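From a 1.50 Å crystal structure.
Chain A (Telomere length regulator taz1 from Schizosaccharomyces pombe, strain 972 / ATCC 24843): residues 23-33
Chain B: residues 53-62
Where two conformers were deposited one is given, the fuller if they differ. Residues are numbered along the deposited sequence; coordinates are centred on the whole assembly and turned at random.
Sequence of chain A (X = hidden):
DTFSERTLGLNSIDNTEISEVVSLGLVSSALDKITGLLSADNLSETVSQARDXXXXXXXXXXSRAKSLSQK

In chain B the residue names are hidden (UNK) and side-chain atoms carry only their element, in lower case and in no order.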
# COMPACT_ATOMS: atom_id res chain seq x y z
N SER A 23 9.17 7.23 -3.70
CA SER A 23 8.40 6.00 -3.80
C SER A 23 7.30 5.95 -2.74
O SER A 23 6.16 5.62 -3.02
CB SER A 23 9.33 4.78 -3.67
OG SER A 23 8.60 3.57 -3.59
N LEU A 24 7.67 6.28 -1.50
CA LEU A 24 6.71 6.26 -0.40
C LEU A 24 5.59 7.28 -0.62
O LEU A 24 4.47 7.06 -0.21
CB LEU A 24 7.41 6.52 0.93
CG LEU A 24 8.30 5.37 1.39
CD1 LEU A 24 9.05 5.71 2.68
CD2 LEU A 24 7.47 4.10 1.56
N GLY A 25 5.91 8.38 -1.29
CA GLY A 25 4.91 9.36 -1.66
C GLY A 25 3.91 8.82 -2.66
O GLY A 25 2.74 9.13 -2.60
N LEU A 26 4.39 8.00 -3.60
CA LEU A 26 3.52 7.41 -4.61
C LEU A 26 2.62 6.34 -4.00
O LEU A 26 1.45 6.24 -4.35
CB LEU A 26 4.36 6.83 -5.76
CG LEU A 26 5.14 7.83 -6.62
CD1 LEU A 26 5.99 7.11 -7.64
CD2 LEU A 26 4.21 8.79 -7.30
N VAL A 27 3.17 5.54 -3.08
CA VAL A 27 2.41 4.48 -2.43
C VAL A 27 1.34 5.08 -1.52
O VAL A 27 0.17 4.69 -1.59
CB VAL A 27 3.33 3.55 -1.64
CG1 VAL A 27 2.54 2.45 -1.00
CG2 VAL A 27 4.37 2.97 -2.58
N SER A 28 1.74 6.03 -0.69
CA SER A 28 0.83 6.77 0.18
C SER A 28 -0.36 7.32 -0.60
O SER A 28 -1.51 7.19 -0.19
CB SER A 28 1.58 7.91 0.87
OG SER A 28 0.75 8.63 1.77
N SER A 29 -0.07 7.96 -1.73
CA SER A 29 -1.08 8.55 -2.59
C SER A 29 -2.05 7.48 -3.10
O SER A 29 -3.26 7.68 -3.11
CB SER A 29 -0.42 9.28 -3.75
OG SER A 29 -1.38 9.84 -4.62
N ALA A 30 -1.49 6.35 -3.53
CA ALA A 30 -2.29 5.24 -4.03
C ALA A 30 -3.17 4.66 -2.92
O ALA A 30 -4.37 4.44 -3.13
CB ALA A 30 -1.40 4.17 -4.63
N LEU A 31 -2.60 4.45 -1.74
CA LEU A 31 -3.38 3.96 -0.61
C LEU A 31 -4.50 4.91 -0.18
O LEU A 31 -5.57 4.47 0.24
CB LEU A 31 -2.46 3.69 0.58
CG LEU A 31 -1.59 2.46 0.49
CD1 LEU A 31 -0.49 2.53 1.54
CD2 LEU A 31 -2.44 1.22 0.69
N ASP A 32 -4.25 6.21 -0.25
CA ASP A 32 -5.28 7.19 0.10
C ASP A 32 -6.47 7.13 -0.87
O ASP A 32 -7.61 7.38 -0.48
CB ASP A 32 -4.69 8.61 0.11
CG ASP A 32 -3.74 8.84 1.26
OD1 ASP A 32 -3.65 7.97 2.16
OD2 ASP A 32 -3.08 9.91 1.29
N LYS A 33 -6.20 6.83 -2.14
CA LYS A 33 -7.26 6.66 -3.12
C LYS A 33 -8.06 5.38 -2.85
O LYS A 33 -9.26 5.35 -3.05
CB LYS A 33 -6.66 6.65 -4.53
CG LYS A 33 -5.96 7.96 -4.88
CD LYS A 33 -5.29 7.91 -6.24
CE LYS A 33 -4.73 9.28 -6.62
NZ LYS A 33 -4.13 9.29 -7.99
N UNK B 53 -7.17 -1.03 7.40
CA UNK B 53 -5.87 -1.54 6.96
C UNK B 53 -5.16 -0.53 6.05
O UNK B 53 -3.99 -0.20 6.26
c UNK B 53 -6.27 -4.07 7.11
c UNK B 53 -6.73 -6.27 8.76
c UNK B 53 -6.02 -2.88 6.22
c UNK B 53 -6.74 -6.41 7.38
c UNK B 53 -6.48 -5.03 9.31
c UNK B 53 -6.51 -5.32 6.57
c UNK B 53 -6.26 -3.93 8.49
N UNK B 54 -5.86 -0.05 5.03
CA UNK B 54 -5.30 0.86 4.04
C UNK B 54 -4.80 2.15 4.67
O UNK B 54 -3.69 2.60 4.41
o UNK B 54 -5.81 2.00 1.95
c UNK B 54 -6.35 1.17 2.97
N UNK B 55 -5.64 2.74 5.51
CA UNK B 55 -5.36 3.97 6.22
C UNK B 55 -4.19 3.84 7.19
O UNK B 55 -3.36 4.73 7.31
n UNK B 55 -6.39 5.96 8.96
c UNK B 55 -6.43 7.00 7.04
c UNK B 55 -6.48 5.77 7.59
c UNK B 55 -6.29 7.25 9.21
c UNK B 55 -6.60 4.42 6.98
n UNK B 55 -6.32 7.91 8.06
N UNK B 56 -4.17 2.73 7.91
CA UNK B 56 -3.11 2.46 8.87
C UNK B 56 -1.77 2.32 8.14
O UNK B 56 -0.76 2.84 8.59
c UNK B 56 -2.30 0.80 10.63
c UNK B 56 -3.43 1.18 9.67
o UNK B 56 -4.65 1.39 10.39
N UNK B 57 -1.78 1.61 7.02
CA UNK B 57 -0.59 1.41 6.22
C UNK B 57 -0.08 2.75 5.66
O UNK B 57 1.11 3.06 5.73
c UNK B 57 -0.87 0.42 5.11
c UNK B 57 -0.28 -0.87 3.07
c UNK B 57 1.36 -0.61 4.87
c UNK B 57 0.25 0.06 4.14
N UNK B 58 -1.00 3.55 5.12
CA UNK B 58 -0.65 4.85 4.56
C UNK B 58 0.01 5.74 5.63
O UNK B 58 1.04 6.35 5.42
o UNK B 58 -1.57 6.70 3.29
c UNK B 58 -1.89 5.53 4.00
N UNK B 59 -0.60 5.76 6.81
CA UNK B 59 -0.13 6.57 7.91
C UNK B 59 1.26 6.11 8.35
O UNK B 59 2.11 6.93 8.73
c UNK B 59 -0.82 7.25 10.29
c UNK B 59 -1.83 6.96 11.40
c UNK B 59 -1.25 7.34 12.76
c UNK B 59 -1.15 6.49 9.05
n UNK B 59 -2.02 6.79 13.91
N UNK B 60 1.52 4.81 8.24
CA UNK B 60 2.81 4.28 8.66
C UNK B 60 3.90 4.58 7.63
O UNK B 60 5.06 4.76 7.99
o UNK B 60 2.87 2.02 7.75
c UNK B 60 2.73 2.78 8.93
N UNK B 61 3.52 4.65 6.36
CA UNK B 61 4.48 4.96 5.31
C UNK B 61 4.84 6.46 5.32
O UNK B 61 5.97 6.85 5.01
c UNK B 61 3.94 4.52 3.95
c UNK B 61 3.80 3.00 3.83
c UNK B 61 5.07 2.32 4.31
c UNK B 61 3.50 2.58 2.42
N UNK B 62 3.89 7.29 5.71
CA UNK B 62 4.16 8.71 5.90
C UNK B 62 5.14 8.89 7.06
O UNK B 62 6.05 9.71 6.99
n UNK B 62 -1.78 10.62 4.56
c UNK B 62 1.88 9.48 4.99
c UNK B 62 0.56 10.14 5.37
c UNK B 62 2.86 9.48 6.17
c UNK B 62 -0.46 10.03 4.23

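Position 53 carries one carbon followed by a six-membered ring of carbons. With no oxygen on the ring this is Phe53(B); its side chain is out of reach of the chain A stretch. Position 54 has one carbon and one oxygen, the signature of Ser54(B). Its OG lies 3.0 Å from the backbone O of Leu31(A) and 3.7 Å from CD2 of the same residue.

At position 55, one carbon leads to a five-membered ring of three carbons and two nitrogens, an imidazole, hence His55(B); its CA-to-CB bond points away from chain A. Position 56 shows a carbon bearing one oxygen and one carbon. That branching defines Thr56(B), which is out of reach of the chain A stretch.

Position 57 has four carbons forked at the second. A fork there, rather than at the first, identifies Leu57(B), whose CG packs 3.7 Å from CD1 of Leu31(A). Position 58 again has one carbon and one oxygen, so it is Ser58(B). Its CA is 5.0 Å from the CA of Ser28(A), the closest backbone pairing in the register, and its OG donates a hydrogen bond to OD1 of Asp32(A) at 2.7 Å. OG of Ser28(A) lies 3.4 Å from OG of Ser58(B), at most a weak hydrogen bond.

Position 59 is a row of four carbons ending in nitrogen, which makes it Lys59(B); its CA-to-CB bond points away, and it does not contact the chain A stretch. Position 60, one carbon and one oxygen, is Ser60(B). Its p rotamer lets OG donate to the backbone O of Leu57(B) at 2.9 Å, a bond within its own helix.

Position 61 repeats the four-carbon fork of Leu57(B) and is Leu61(B). Its CD1 lies 3.6 Å from CG1 of Val27(A), and its CD2 is 4.1 Å from CD2 of Leu24(A). Position 62 has four carbons in a row and a terminal nitrogen: Lys62(B). Although its CA-to-CB bond points away, the extended chain returns its end to chain A, with CE 3.1 Å from OG of Ser28(A) and NZ in a salt bridge 3.6 Å from OD2 of Asp32(A).

The helices run nearly antiparallel, at 158°, with axes 8.9 Å apart at closest approach, and bury 468 Å² in total. Leu31(A) is a knob among Ser54(B), Leu57(B), Ser58(B) and Leu61(B). The closest CA pair in the register is a serine on each helix, Ser28(A) and Ser58(B). Leu61(B) extends the apolar packing to Val27(A) and Leu24(A). Asp32(A) adds polar anchorage, its two carboxylate oxygens engaging Ser58(B) and Lys62(B) separately.

Chain B, residues 53-62: FSHTLSKSLK
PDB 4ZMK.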